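Local coordinates for putative pyrroline carboxylate reductase (Streptococcus pyogenes, PDB 2AHR), which probably catalyses the last step of proline biosynthesis, the NAD(P)H-dependent reduction of 1-pyrroline-5-carboxylate to L-proline, at residues 9-14 and 29-34; 71-76 and 86-91; 105-110 and 134-139; 139-144 and 148-153. All blocks are in the same frame, centred on the assembly; numbering follows the deposited sequence.

Interaction 1 of 4, residues 9-14 and 29-34. With NAP (NADP nicotinamide-adenine-dinucleotide phosphate), chain S.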
# COMPACT_ATOMS: atom_id res chain seq x y z
N ILE E 9 -3.19 -41.34 -24.31
CA ILE E 9 -2.02 -40.71 -24.89
C ILE E 9 -1.52 -39.61 -23.95
O ILE E 9 -2.22 -38.63 -23.68
CB ILE E 9 -2.31 -40.14 -26.30
CG1 ILE E 9 -2.69 -41.28 -27.27
CG2 ILE E 9 -1.12 -39.35 -26.83
CD1 ILE E 9 -3.25 -40.80 -28.60
N GLY E 10 -0.29 -39.79 -23.46
CA GLY E 10 0.28 -38.93 -22.43
C GLY E 10 -0.23 -39.30 -21.05
O GLY E 10 -1.43 -39.18 -20.76
N VAL E 11 0.67 -39.77 -20.19
CA VAL E 11 0.30 -40.21 -18.85
C VAL E 11 1.20 -39.55 -17.82
O VAL E 11 2.28 -40.05 -17.47
CB VAL E 11 0.32 -41.76 -18.71
CG1 VAL E 11 -0.12 -42.18 -17.31
CG2 VAL E 11 -0.58 -42.40 -19.75
N GLY E 12 0.76 -38.39 -17.36
CA GLY E 12 1.45 -37.68 -16.29
C GLY E 12 0.66 -37.86 -15.01
O GLY E 12 -0.05 -38.85 -14.83
N LYS E 13 0.76 -36.87 -14.13
CA LYS E 13 0.14 -36.94 -12.82
C LYS E 13 -1.39 -37.06 -12.89
O LYS E 13 -1.96 -37.95 -12.25
CB LYS E 13 0.59 -35.75 -11.96
CG LYS E 13 2.13 -35.68 -11.88
CD LYS E 13 2.63 -34.94 -10.64
CE LYS E 13 3.99 -35.48 -10.17
NZ LYS E 13 3.82 -36.72 -9.36
N MSE E 14 -2.04 -36.22 -13.69
CA MSE E 14 -3.51 -36.23 -13.76
C MSE E 14 -4.04 -37.53 -14.40
O MSE E 14 -4.92 -38.20 -13.83
CB MSE E 14 -4.04 -34.96 -14.44
CG MSE E 14 -5.52 -34.62 -14.20
SE MSE E 14 -6.17 -34.63 -12.52
CE MSE E 14 -7.03 -36.20 -12.57
N LEU E 29 -7.27 -51.41 -20.92
CA LEU E 29 -6.51 -50.17 -20.98
C LEU E 29 -5.15 -50.34 -21.65
O LEU E 29 -4.49 -51.37 -21.49
CB LEU E 29 -6.35 -49.55 -19.58
CG LEU E 29 -7.60 -49.54 -18.68
CD1 LEU E 29 -7.24 -49.13 -17.26
CD2 LEU E 29 -8.72 -48.67 -19.26
N ILE E 30 -4.76 -49.32 -22.41
CA ILE E 30 -3.43 -49.26 -23.02
C ILE E 30 -2.93 -47.81 -23.06
O ILE E 30 -3.72 -46.88 -23.30
CB ILE E 30 -3.40 -49.96 -24.42
CG1 ILE E 30 -1.99 -49.89 -25.05
CG2 ILE E 30 -4.50 -49.39 -25.35
CD1 ILE E 30 -1.65 -51.04 -26.05
N ILE E 31 -1.64 -47.62 -22.79
CA ILE E 31 -1.07 -46.28 -22.67
C ILE E 31 -0.02 -45.98 -23.74
O ILE E 31 0.40 -46.88 -24.48
CB ILE E 31 -0.52 -46.00 -21.24
CG1 ILE E 31 0.58 -46.99 -20.84
CG2 ILE E 31 -1.64 -46.05 -20.22
CD1 ILE E 31 1.97 -46.55 -21.24
N SER E 32 0.39 -44.71 -23.82
CA SER E 32 1.36 -44.25 -24.80
C SER E 32 2.02 -42.95 -24.32
O SER E 32 1.34 -41.92 -24.19
CB SER E 32 0.65 -44.07 -26.15
OG SER E 32 1.58 -43.88 -27.20
N GLY E 33 3.32 -42.99 -24.06
CA GLY E 33 4.03 -41.87 -23.43
C GLY E 33 4.68 -40.88 -24.38
O GLY E 33 4.32 -40.82 -25.55
N SER E 34 5.65 -40.11 -23.88
CA SER E 34 6.35 -39.08 -24.66
C SER E 34 7.42 -39.66 -25.57
O SER E 34 7.75 -39.07 -26.61
CB SER E 34 6.96 -38.01 -23.74
OG SER E 34 7.99 -38.55 -22.92
PA NAP S . 2.18 -33.35 -16.51
O1A NAP S . 3.31 -32.47 -16.90
O2A NAP S . 2.38 -33.88 -15.13
O5B NAP S . 1.94 -34.57 -17.55
C5B NAP S . 2.10 -34.41 -18.94
C4B NAP S . 2.70 -35.71 -19.49
O4B NAP S . 2.63 -35.77 -20.90
C3B NAP S . 4.16 -35.86 -19.08
O3B NAP S . 4.29 -37.05 -18.33
C2B NAP S . 4.94 -35.93 -20.39
O2B NAP S . 5.93 -36.95 -20.43
C1B NAP S . 3.85 -36.31 -21.38
N9A NAP S . 4.21 -35.92 -22.76
C8A NAP S . 5.03 -34.88 -23.16
N7A NAP S . 5.10 -34.89 -24.51
C5A NAP S . 4.36 -35.92 -24.99
C6A NAP S . 4.12 -36.38 -26.28
N6A NAP S . 5.04 -36.17 -27.21
N1A NAP S . 3.30 -37.48 -26.45
C2A NAP S . 2.75 -38.13 -25.36
N3A NAP S . 3.01 -37.67 -24.08
C4A NAP S . 3.80 -36.58 -23.90
O3 NAP S . 0.78 -32.54 -16.66
PN NAP S . -0.56 -32.88 -15.83
O1N NAP S . -0.54 -32.04 -14.60
O2N NAP S . -0.77 -34.35 -15.69
O5D NAP S . -1.69 -32.28 -16.82
C5D NAP S . -2.14 -33.00 -17.95
C4D NAP S . -3.50 -32.47 -18.40
O4D NAP S . -4.46 -32.55 -17.36
C3D NAP S . -3.41 -31.00 -18.82
O3D NAP S . -4.04 -30.89 -20.07
C2D NAP S . -4.17 -30.21 -17.76
O2D NAP S . -4.85 -29.11 -18.35
C1D NAP S . -5.10 -31.29 -17.15
N1N NAP S . -5.41 -31.17 -15.71
C2N NAP S . -4.42 -31.26 -14.74
C3N NAP S . -4.75 -31.17 -13.39
C7N NAP S . -3.72 -31.40 -12.32
O7N NAP S . -4.16 -31.36 -10.99
N7N NAP S . -2.44 -31.63 -12.64
C4N NAP S . -6.08 -30.99 -13.01
C5N NAP S . -7.08 -30.91 -13.97
C6N NAP S . -6.72 -31.00 -15.32
P2B NAP S . 7.37 -36.86 -19.70
O1X NAP S . 8.21 -38.03 -20.18
O2X NAP S . 8.05 -35.57 -20.08
O3X NAP S . 7.20 -36.93 -18.19

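Interaction 2 of 4, residues 71-76 and 86-91. With NAP (NADP nicotinamide-adenine-dinucleotide phosphate), chain S.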
# COMPACT_ATOMS: atom_id res chain seq x y z
N GLN E 71 -0.57 -27.08 -24.25
CA GLN E 71 0.47 -26.47 -25.10
C GLN E 71 1.02 -27.40 -26.19
O GLN E 71 1.70 -26.94 -27.11
CB GLN E 71 1.64 -25.94 -24.27
CG GLN E 71 1.32 -24.77 -23.35
CD GLN E 71 0.93 -25.22 -21.94
OE1 GLN E 71 0.50 -26.35 -21.72
NE2 GLN E 71 1.07 -24.32 -20.98
N LEU E 72 0.74 -28.70 -26.08
CA LEU E 72 1.26 -29.70 -27.02
C LEU E 72 0.20 -30.32 -27.92
O LEU E 72 0.50 -31.24 -28.67
CB LEU E 72 1.96 -30.82 -26.25
CG LEU E 72 3.48 -30.77 -26.02
CD1 LEU E 72 4.02 -29.34 -25.83
CD2 LEU E 72 3.85 -31.66 -24.83
N PHE E 73 -1.04 -29.85 -27.83
CA PHE E 73 -2.14 -30.40 -28.63
C PHE E 73 -1.88 -30.37 -30.15
O PHE E 73 -1.95 -31.40 -30.81
CB PHE E 73 -3.48 -29.71 -28.28
CG PHE E 73 -4.30 -30.44 -27.21
CD1 PHE E 73 -3.71 -30.87 -26.02
CD2 PHE E 73 -5.67 -30.66 -27.39
CE1 PHE E 73 -4.46 -31.54 -25.05
CE2 PHE E 73 -6.43 -31.31 -26.42
CZ PHE E 73 -5.82 -31.76 -25.25
N GLU E 74 -1.55 -29.20 -30.69
CA GLU E 74 -1.26 -29.03 -32.12
C GLU E 74 -0.11 -29.93 -32.58
O GLU E 74 -0.29 -30.77 -33.45
CB GLU E 74 -0.97 -27.57 -32.43
CG GLU E 74 -0.83 -27.26 -33.91
CD GLU E 74 -1.29 -25.86 -34.27
OE1 GLU E 74 -1.69 -25.65 -35.44
OE2 GLU E 74 -1.28 -24.96 -33.39
N THR E 75 1.06 -29.74 -31.97
CA THR E 75 2.25 -30.55 -32.26
C THR E 75 2.00 -32.06 -32.24
O THR E 75 2.40 -32.77 -33.17
CB THR E 75 3.39 -30.20 -31.28
OG1 THR E 75 3.79 -28.84 -31.50
CG2 THR E 75 4.61 -31.12 -31.48
N VAL E 76 1.32 -32.55 -31.20
CA VAL E 76 1.17 -33.99 -31.00
C VAL E 76 0.00 -34.60 -31.78
O VAL E 76 0.09 -35.74 -32.21
CB VAL E 76 1.10 -34.38 -29.47
CG1 VAL E 76 0.95 -35.90 -29.27
CG2 VAL E 76 2.35 -33.88 -28.71
N ILE E 86 -12.98 -39.20 -28.81
CA ILE E 86 -11.84 -38.78 -28.01
C ILE E 86 -12.32 -37.95 -26.81
O ILE E 86 -13.23 -37.13 -26.94
CB ILE E 86 -10.84 -37.95 -28.86
CG1 ILE E 86 -10.34 -38.76 -30.06
CG2 ILE E 86 -9.65 -37.46 -28.03
CD1 ILE E 86 -9.89 -37.88 -31.23
N ILE E 87 -11.69 -38.18 -25.66
CA ILE E 87 -11.89 -37.38 -24.46
C ILE E 87 -10.64 -36.57 -24.18
O ILE E 87 -9.54 -37.12 -24.02
CB ILE E 87 -12.21 -38.26 -23.22
CG1 ILE E 87 -13.45 -39.14 -23.46
CG2 ILE E 87 -12.39 -37.38 -21.96
CD1 ILE E 87 -13.51 -40.37 -22.52
N SER E 88 -10.82 -35.25 -24.10
CA SER E 88 -9.75 -34.35 -23.67
C SER E 88 -9.96 -33.95 -22.22
O SER E 88 -11.08 -33.60 -21.80
CB SER E 88 -9.71 -33.09 -24.56
OG SER E 88 -8.83 -32.09 -24.05
N MSE E 89 -8.87 -33.98 -21.45
CA MSE E 89 -8.93 -33.49 -20.06
C MSE E 89 -8.27 -32.09 -19.89
O MSE E 89 -8.19 -31.55 -18.78
CB MSE E 89 -8.36 -34.52 -19.07
CG MSE E 89 -6.83 -34.58 -18.95
SE MSE E 89 -6.22 -35.87 -17.78
CE MSE E 89 -7.06 -37.29 -18.48
N ALA E 90 -7.85 -31.51 -21.01
CA ALA E 90 -7.02 -30.32 -21.01
C ALA E 90 -7.81 -29.06 -20.71
O ALA E 90 -8.90 -28.87 -21.25
CB ALA E 90 -6.30 -30.18 -22.34
N ALA E 91 -7.24 -28.22 -19.85
CA ALA E 91 -7.75 -26.89 -19.58
C ALA E 91 -7.58 -25.99 -20.79
O ALA E 91 -6.57 -26.07 -21.51
CB ALA E 91 -6.99 -26.27 -18.38
PA NAP S . 2.18 -33.35 -16.51
O1A NAP S . 3.31 -32.47 -16.90
O2A NAP S . 2.38 -33.88 -15.13
O5B NAP S . 1.94 -34.57 -17.55
C5B NAP S . 2.10 -34.41 -18.94
C4B NAP S . 2.70 -35.71 -19.49
O4B NAP S . 2.63 -35.77 -20.90
C3B NAP S . 4.16 -35.86 -19.08
O3B NAP S . 4.29 -37.05 -18.33
C2B NAP S . 4.94 -35.93 -20.39
O2B NAP S . 5.93 -36.95 -20.43
C1B NAP S . 3.85 -36.31 -21.38
N9A NAP S . 4.21 -35.92 -22.76
C8A NAP S . 5.03 -34.88 -23.16
N7A NAP S . 5.10 -34.89 -24.51
C5A NAP S . 4.36 -35.92 -24.99
C6A NAP S . 4.12 -36.38 -26.28
N6A NAP S . 5.04 -36.17 -27.21
N1A NAP S . 3.30 -37.48 -26.45
C2A NAP S . 2.75 -38.13 -25.36
N3A NAP S . 3.01 -37.67 -24.08
C4A NAP S . 3.80 -36.58 -23.90
O3 NAP S . 0.78 -32.54 -16.66
PN NAP S . -0.56 -32.88 -15.83
O1N NAP S . -0.54 -32.04 -14.60
O2N NAP S . -0.77 -34.35 -15.69
O5D NAP S . -1.69 -32.28 -16.82
C5D NAP S . -2.14 -33.00 -17.95
C4D NAP S . -3.50 -32.47 -18.40
O4D NAP S . -4.46 -32.55 -17.36
C3D NAP S . -3.41 -31.00 -18.82
O3D NAP S . -4.04 -30.89 -20.07
C2D NAP S . -4.17 -30.21 -17.76
O2D NAP S . -4.85 -29.11 -18.35
C1D NAP S . -5.10 -31.29 -17.15
N1N NAP S . -5.41 -31.17 -15.71
C2N NAP S . -4.42 -31.26 -14.74
C3N NAP S . -4.75 -31.17 -13.39
C7N NAP S . -3.72 -31.40 -12.32
O7N NAP S . -4.16 -31.36 -10.99
N7N NAP S . -2.44 -31.63 -12.64
C4N NAP S . -6.08 -30.99 -13.01
C5N NAP S . -7.08 -30.91 -13.97
C6N NAP S . -6.72 -31.00 -15.32
P2B NAP S . 7.37 -36.86 -19.70
O1X NAP S . 8.21 -38.03 -20.18
O2X NAP S . 8.05 -35.57 -20.08
O3X NAP S . 7.20 -36.93 -18.19

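Interaction 3 of 4, residues 105-110 and 134-139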
# COMPACT_ATOMS: atom_id res chain seq x y z
N ASP E 105 -15.38 -35.14 -38.04
CA ASP E 105 -16.27 -36.30 -38.07
C ASP E 105 -16.21 -37.16 -36.80
O ASP E 105 -16.77 -38.25 -36.76
CB ASP E 105 -16.01 -37.16 -39.32
CG ASP E 105 -14.56 -37.64 -39.42
OD1 ASP E 105 -13.65 -37.02 -38.82
OD2 ASP E 105 -14.34 -38.66 -40.12
N LEU E 106 -15.56 -36.66 -35.75
CA LEU E 106 -15.42 -37.42 -34.50
C LEU E 106 -16.31 -36.89 -33.36
O LEU E 106 -16.38 -35.68 -33.14
CB LEU E 106 -13.96 -37.48 -34.07
CG LEU E 106 -13.05 -38.15 -35.10
CD1 LEU E 106 -11.58 -37.94 -34.76
CD2 LEU E 106 -13.37 -39.64 -35.27
N PRO E 107 -17.00 -37.80 -32.65
CA PRO E 107 -17.60 -37.38 -31.39
C PRO E 107 -16.48 -37.02 -30.42
O PRO E 107 -15.55 -37.80 -30.25
CB PRO E 107 -18.35 -38.65 -30.92
CG PRO E 107 -18.52 -39.49 -32.20
CD PRO E 107 -17.26 -39.22 -32.96
N LEU E 108 -16.54 -35.83 -29.84
CA LEU E 108 -15.49 -35.37 -28.92
C LEU E 108 -16.09 -34.93 -27.60
O LEU E 108 -17.16 -34.28 -27.55
CB LEU E 108 -14.66 -34.23 -29.53
CG LEU E 108 -14.00 -34.43 -30.91
CD1 LEU E 108 -13.63 -33.09 -31.50
CD2 LEU E 108 -12.79 -35.36 -30.86
N LEU E 109 -15.39 -35.29 -26.53
CA LEU E 109 -15.82 -34.96 -25.18
C LEU E 109 -14.74 -34.26 -24.40
O LEU E 109 -13.55 -34.52 -24.60
CB LEU E 109 -16.29 -36.20 -24.42
CG LEU E 109 -17.48 -36.93 -25.04
CD1 LEU E 109 -16.99 -38.15 -25.82
CD2 LEU E 109 -18.50 -37.31 -23.99
N ARG E 110 -15.17 -33.36 -23.53
CA ARG E 110 -14.26 -32.74 -22.56
C ARG E 110 -14.62 -33.12 -21.13
O ARG E 110 -15.80 -33.09 -20.74
CB ARG E 110 -14.28 -31.21 -22.69
CG ARG E 110 -13.45 -30.64 -23.81
CD ARG E 110 -13.49 -29.10 -23.76
NE ARG E 110 -12.62 -28.54 -22.72
CZ ARG E 110 -12.58 -27.25 -22.41
NH1 ARG E 110 -13.36 -26.37 -23.03
NH2 ARG E 110 -11.74 -26.83 -21.47
N GLN E 134 -26.58 -39.56 -26.69
CA GLN E 134 -27.01 -39.84 -25.31
C GLN E 134 -26.29 -41.05 -24.73
O GLN E 134 -25.85 -41.01 -23.59
CB GLN E 134 -28.51 -40.14 -25.24
CG GLN E 134 -29.42 -39.10 -25.89
CD GLN E 134 -29.64 -37.89 -25.01
OE1 GLN E 134 -28.70 -37.15 -24.70
NE2 GLN E 134 -30.90 -37.66 -24.62
N GLU E 135 -26.20 -42.11 -25.52
CA GLU E 135 -25.63 -43.36 -25.06
C GLU E 135 -24.13 -43.24 -24.81
O GLU E 135 -23.62 -43.75 -23.83
CB GLU E 135 -25.93 -44.49 -26.06
CG GLU E 135 -27.43 -44.71 -26.28
CD GLU E 135 -27.75 -46.06 -26.89
OE1 GLU E 135 -27.15 -46.40 -27.94
OE2 GLU E 135 -28.60 -46.79 -26.33
N LEU E 136 -23.45 -42.54 -25.72
CA LEU E 136 -22.02 -42.32 -25.60
C LEU E 136 -21.69 -41.43 -24.39
O LEU E 136 -20.73 -41.71 -23.67
CB LEU E 136 -21.42 -41.72 -26.88
CG LEU E 136 -19.91 -41.45 -26.85
CD1 LEU E 136 -19.10 -42.70 -26.53
CD2 LEU E 136 -19.40 -40.81 -28.14
N GLN E 137 -22.48 -40.38 -24.17
CA GLN E 137 -22.27 -39.50 -23.03
C GLN E 137 -22.43 -40.28 -21.72
O GLN E 137 -21.63 -40.14 -20.79
CB GLN E 137 -23.18 -38.26 -23.09
CG GLN E 137 -22.97 -37.27 -21.93
CD GLN E 137 -22.84 -35.82 -22.37
OE1 GLN E 137 -22.58 -35.53 -23.53
NE2 GLN E 137 -23.01 -34.90 -21.42
N ALA E 138 -23.46 -41.14 -21.69
CA ALA E 138 -23.74 -42.01 -20.55
C ALA E 138 -22.62 -43.03 -20.29
O ALA E 138 -22.28 -43.30 -19.13
CB ALA E 138 -25.08 -42.72 -20.75
N ARG E 139 -22.05 -43.57 -21.36
CA ARG E 139 -20.91 -44.48 -21.25
C ARG E 139 -19.67 -43.77 -20.68
O ARG E 139 -18.95 -44.34 -19.86
CB ARG E 139 -20.58 -45.12 -22.60
CG ARG E 139 -21.16 -46.53 -22.77
CD ARG E 139 -21.42 -46.88 -24.22
NE ARG E 139 -20.26 -46.71 -25.10
CZ ARG E 139 -20.33 -46.30 -26.37
NH1 ARG E 139 -21.50 -45.97 -26.92
NH2 ARG E 139 -19.22 -46.19 -27.09

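Interaction 4 of 4, residues 139-144 and 148-153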
# COMPACT_ATOMS: atom_id res chain seq x y z
N ARG E 139 -22.05 -43.57 -21.36
CA ARG E 139 -20.91 -44.48 -21.25
C ARG E 139 -19.67 -43.77 -20.68
O ARG E 139 -18.95 -44.34 -19.86
CB ARG E 139 -20.58 -45.12 -22.60
CG ARG E 139 -21.16 -46.53 -22.77
CD ARG E 139 -21.42 -46.88 -24.22
NE ARG E 139 -20.26 -46.71 -25.10
CZ ARG E 139 -20.33 -46.30 -26.37
NH1 ARG E 139 -21.50 -45.97 -26.92
NH2 ARG E 139 -19.22 -46.19 -27.09
N VAL E 140 -19.46 -42.54 -21.11
CA VAL E 140 -18.35 -41.73 -20.61
C VAL E 140 -18.62 -41.25 -19.17
O VAL E 140 -17.71 -41.23 -18.36
CB VAL E 140 -17.98 -40.58 -21.58
CG1 VAL E 140 -16.92 -39.65 -20.96
CG2 VAL E 140 -17.49 -41.15 -22.91
N ARG E 141 -19.88 -40.92 -18.87
CA ARG E 141 -20.27 -40.61 -17.51
C ARG E 141 -19.99 -41.78 -16.55
O ARG E 141 -19.61 -41.57 -15.41
CB ARG E 141 -21.74 -40.18 -17.43
CG ARG E 141 -22.14 -39.66 -16.05
CD ARG E 141 -23.61 -39.29 -15.94
NE ARG E 141 -24.02 -38.33 -16.96
CZ ARG E 141 -24.85 -38.59 -17.98
NH1 ARG E 141 -25.39 -39.79 -18.11
NH2 ARG E 141 -25.14 -37.63 -18.86
N ASP E 142 -20.16 -43.02 -17.03
CA ASP E 142 -19.77 -44.20 -16.27
C ASP E 142 -18.29 -44.21 -15.94
O ASP E 142 -17.90 -44.60 -14.83
CB ASP E 142 -20.11 -45.48 -17.04
CG ASP E 142 -21.58 -45.80 -17.01
OD1 ASP E 142 -22.22 -45.48 -15.99
OD2 ASP E 142 -22.10 -46.37 -18.01
N LEU E 143 -17.47 -43.81 -16.91
CA LEU E 143 -16.02 -43.66 -16.75
C LEU E 143 -15.66 -42.61 -15.69
O LEU E 143 -14.80 -42.84 -14.82
CB LEU E 143 -15.40 -43.26 -18.08
CG LEU E 143 -14.87 -44.32 -19.04
CD1 LEU E 143 -15.52 -45.68 -18.87
CD2 LEU E 143 -14.98 -43.83 -20.47
N THR E 144 -16.30 -41.44 -15.78
CA THR E 144 -15.99 -40.38 -14.85
C THR E 144 -16.47 -40.74 -13.44
O THR E 144 -15.79 -40.42 -12.46
CB THR E 144 -16.52 -38.99 -15.30
OG1 THR E 144 -17.93 -39.05 -15.55
CG2 THR E 144 -15.81 -38.54 -16.56
N GLY E 148 -14.79 -40.48 -9.20
CA GLY E 148 -15.38 -39.39 -8.44
C GLY E 148 -16.83 -39.15 -8.82
O GLY E 148 -17.52 -40.07 -9.22
N SER E 149 -17.28 -37.90 -8.70
CA SER E 149 -18.60 -37.49 -9.17
C SER E 149 -18.48 -36.79 -10.52
O SER E 149 -17.36 -36.42 -10.97
CB SER E 149 -19.25 -36.57 -8.15
OG SER E 149 -19.52 -37.29 -6.95
N THR E 150 -19.63 -36.61 -11.18
CA THR E 150 -19.66 -36.04 -12.52
C THR E 150 -20.67 -34.90 -12.58
O THR E 150 -21.82 -35.05 -12.13
CB THR E 150 -19.99 -37.09 -13.58
OG1 THR E 150 -19.09 -38.20 -13.42
CG2 THR E 150 -19.82 -36.51 -15.01
N PHE E 151 -20.24 -33.76 -13.11
CA PHE E 151 -21.11 -32.61 -13.28
C PHE E 151 -21.40 -32.36 -14.76
O PHE E 151 -20.48 -32.31 -15.58
CB PHE E 151 -20.50 -31.36 -12.65
CG PHE E 151 -20.49 -31.37 -11.14
CD1 PHE E 151 -21.47 -30.69 -10.41
CD2 PHE E 151 -19.48 -32.04 -10.44
CE1 PHE E 151 -21.45 -30.69 -9.01
CE2 PHE E 151 -19.45 -32.05 -9.05
CZ PHE E 151 -20.44 -31.36 -8.33
N ASP E 152 -22.69 -32.20 -15.08
CA ASP E 152 -23.16 -31.87 -16.43
C ASP E 152 -23.04 -30.36 -16.59
O ASP E 152 -23.93 -29.61 -16.16
CB ASP E 152 -24.61 -32.35 -16.60
CG ASP E 152 -25.25 -31.92 -17.93
OD1 ASP E 152 -26.51 -31.98 -18.02
OD2 ASP E 152 -24.54 -31.50 -18.88
N ILE E 153 -21.95 -29.91 -17.20
CA ILE E 153 -21.59 -28.49 -17.26
C ILE E 153 -21.58 -28.02 -18.73
O ILE E 153 -21.06 -28.72 -19.59
CB ILE E 153 -20.18 -28.29 -16.58
CG1 ILE E 153 -20.21 -28.73 -15.10
CG2 ILE E 153 -19.63 -26.88 -16.71
CD1 ILE E 153 -21.12 -27.92 -14.18
O HOH W 1 -15.18 -37.93 -11.53

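Interaction 1 of 4, residues 9-14 and 29-34
Ser32 O takes the backbone N-H of Gly10 in a nearly straight bond, with N and O 2.8 Å apart and an N-H...O angle of 171°. This is the one hydrogen bond between the two segments. It continues the parallel pairing in which Ile9 lies beside Ser32. The hydroxyl of Ser32 is engaged elsewhere, with His54. Next to this bond Val11, one residue after Gly10, turns back to Ile31, one residue before Ser32. Val11 CG2 meets Ile31 CG2 at 3.8 Å, the two side chains crossing at about a right angle. Ile31 holds CG1 between its backbone N and carbonyl carbon (chi1 60°), which leaves CG2 beside the N to face the valine. Helix 36-46 packs on both residues through Ile42.

NADP lies where the two segments part. The N-H of Met14, in the first turn of helix 13-22, points at phosphate oxygen O2N, with a N to O2N distance of 3.0 Å. Gly12 CA, bare of a side chain, comes within 3.4 Å of O5B, so the cofactor lies close against the backbone. At the end of segment 29-34, Ser34 OG donates to O1X of the 2'-phosphate at 2.8 Å. Gly10 and Gly12 fit the GxGxxA pattern of Rossmann folds. The diphosphate is thus met by backbone N-H at a helix start, whose dipole probably helps to offset its charge, while the serine hydroxyl grips the phosphate that distinguishes NADP from NAD.

Interaction 2 of 4, residues 71-76 and 86-91
Phe73 has a chi1 of -94°, away from the usual staggered values, which sends its ring end toward Ser88 and Ala90. Ser88 in turn holds OG anti to its backbone N (chi1 171°). That hydroxyl meets the ring at its edge, near the ring plane, with OG 3.3 Å from Phe73 CZ. The methyl of Ala90 comes up obliquely, its CB also 3.3 Å from Phe73 CZ. Ring carbon CZ thus has both neighbours close by.

Ser88 OG has a second role. It accepts the N-H of Ala90 at 3.2 Å, with an N-H...O angle of 162°, and so forms an ST turn. The turn lies where the chain leaves strand 86-88. Phe73 is further enclosed by Leu98 and Phe101 of helix 95-102.

The cofactor touches both segments. Ala91 N-H points almost straight at O2D of the nicotinamide ribose, N to O2D 3.0 Å. On the other segment, Leu72 CD2 lies 3.5 Å from adenine N7A. The contact joins helix 73-77 to strand 86-88 in a beta-alpha-beta unit, and the loop after the strand lines the NADP pocket of this Rossmann fold.

Interaction 3 of 4, residues 105-110 and 134-139
Leu136 is the first residue of helix segment 134-139 to reach segment 105-110. Its CG is anti to the backbone N (chi1 -180°), and the side chain extends from the helix toward the strand. The branch that touches is CD2. It lies 3.7 Å from Pro107 CB, on the proline just before strand 108-112. The same methyl is 4.3 Å from Leu109 CD1, a looser approach. Leu136 CD2 therefore serves two residues that stand two apart along the chain. Its other methyl, CD1, turns to its own helix and sits 3.5 Å above the plane of the Arg139 guanidinium, offset toward the rim of that group.

Gln137 comes next. Its side chain sets off across the line to the other segment, and its end then draws nearer. Leu109 CD2 stands 4.5 Å from Gln137 CA and equally far from Gln137 OE1, so the leucine lies alongside the base of the glutamine as well as its amide end. These are loose van der Waals contacts.

Outside the segments, Val132 touches Pro107, Leu109 and Gln137, and Leu126 of strand 122-128 touches Leu109 and Gln137. Leu108 faces the other way, onto helix 95-102. The sheet is thus covered by helices on both sides, helix 134-145 lying over Pro107 and Leu109. This is a three-layer alpha/beta/alpha sandwich, here in the part of the Rossmann-fold sheet that includes the antiparallel strand 122-128.

Interaction 4 of 4, residues 139-144 and 148-153
Thr144 and Thr150 bring their hydroxyls together, OG1 to OG1 at 2.6 Å. Their side chains cross at about a right angle. Thr144 has a chi1 of 55°, with OG1 set between its backbone N and carbonyl carbon. In this position the oxygen also lies 3.0 Å from Arg141 O, one turn back in the helix. Thr150 adopts the other arrangement, chi1 -52°, with OG1 beside its backbone N and CG2 anti to that N. Its OG1 is also hydrogen-bonded to Asp145 OD1, so Thr150 OG1 has two oxygens of the helix end as neighbours.

Helix 134-145 here runs back into strand 148-152 through a short turn. It is the crossover helix of a beta-alpha-beta unit that begins with strand 122-128, and strand 148-152 is the last strand of the sheet within the chain. The axes of the short segments pass 8.0 Å apart, and their directions differ by 139°, nearer antiparallel than parallel.

The methyl of Thr150 also has a partner. Its CG2 lies 4.0 Å from Arg141 CG. Near the turn one water donates to both Thr144 O and Ser149 O, each 2.7 Å away, and bridges the two backbones. Gly148 adjoins this bridge, its backbone angles suited to a residue without a side chain.

How the interactions relate
Interactions 1 and 2 are buried and both touch NADP; they meet where Met14 CG packs on the selenium of Met89, both modelled as selenomethionine. Interactions 3 and 4 are only partly buried. Both use helix 134-145 and they share Arg139. All four reach the same sheet, and strands 86-88 and 108-112 of interactions 2 and 3 lie side by side in it. Ile87 of interaction 2 and Leu109 of interaction 3 both pack on Val140 of interaction 4. The chemistry differs with place. Interaction 1 has a strand-type backbone bond, interaction 2 a ring edge against a hydroxyl, interaction 3 apolar contact of leucine and proline, and interaction 4 paired hydroxyls with a bridging water.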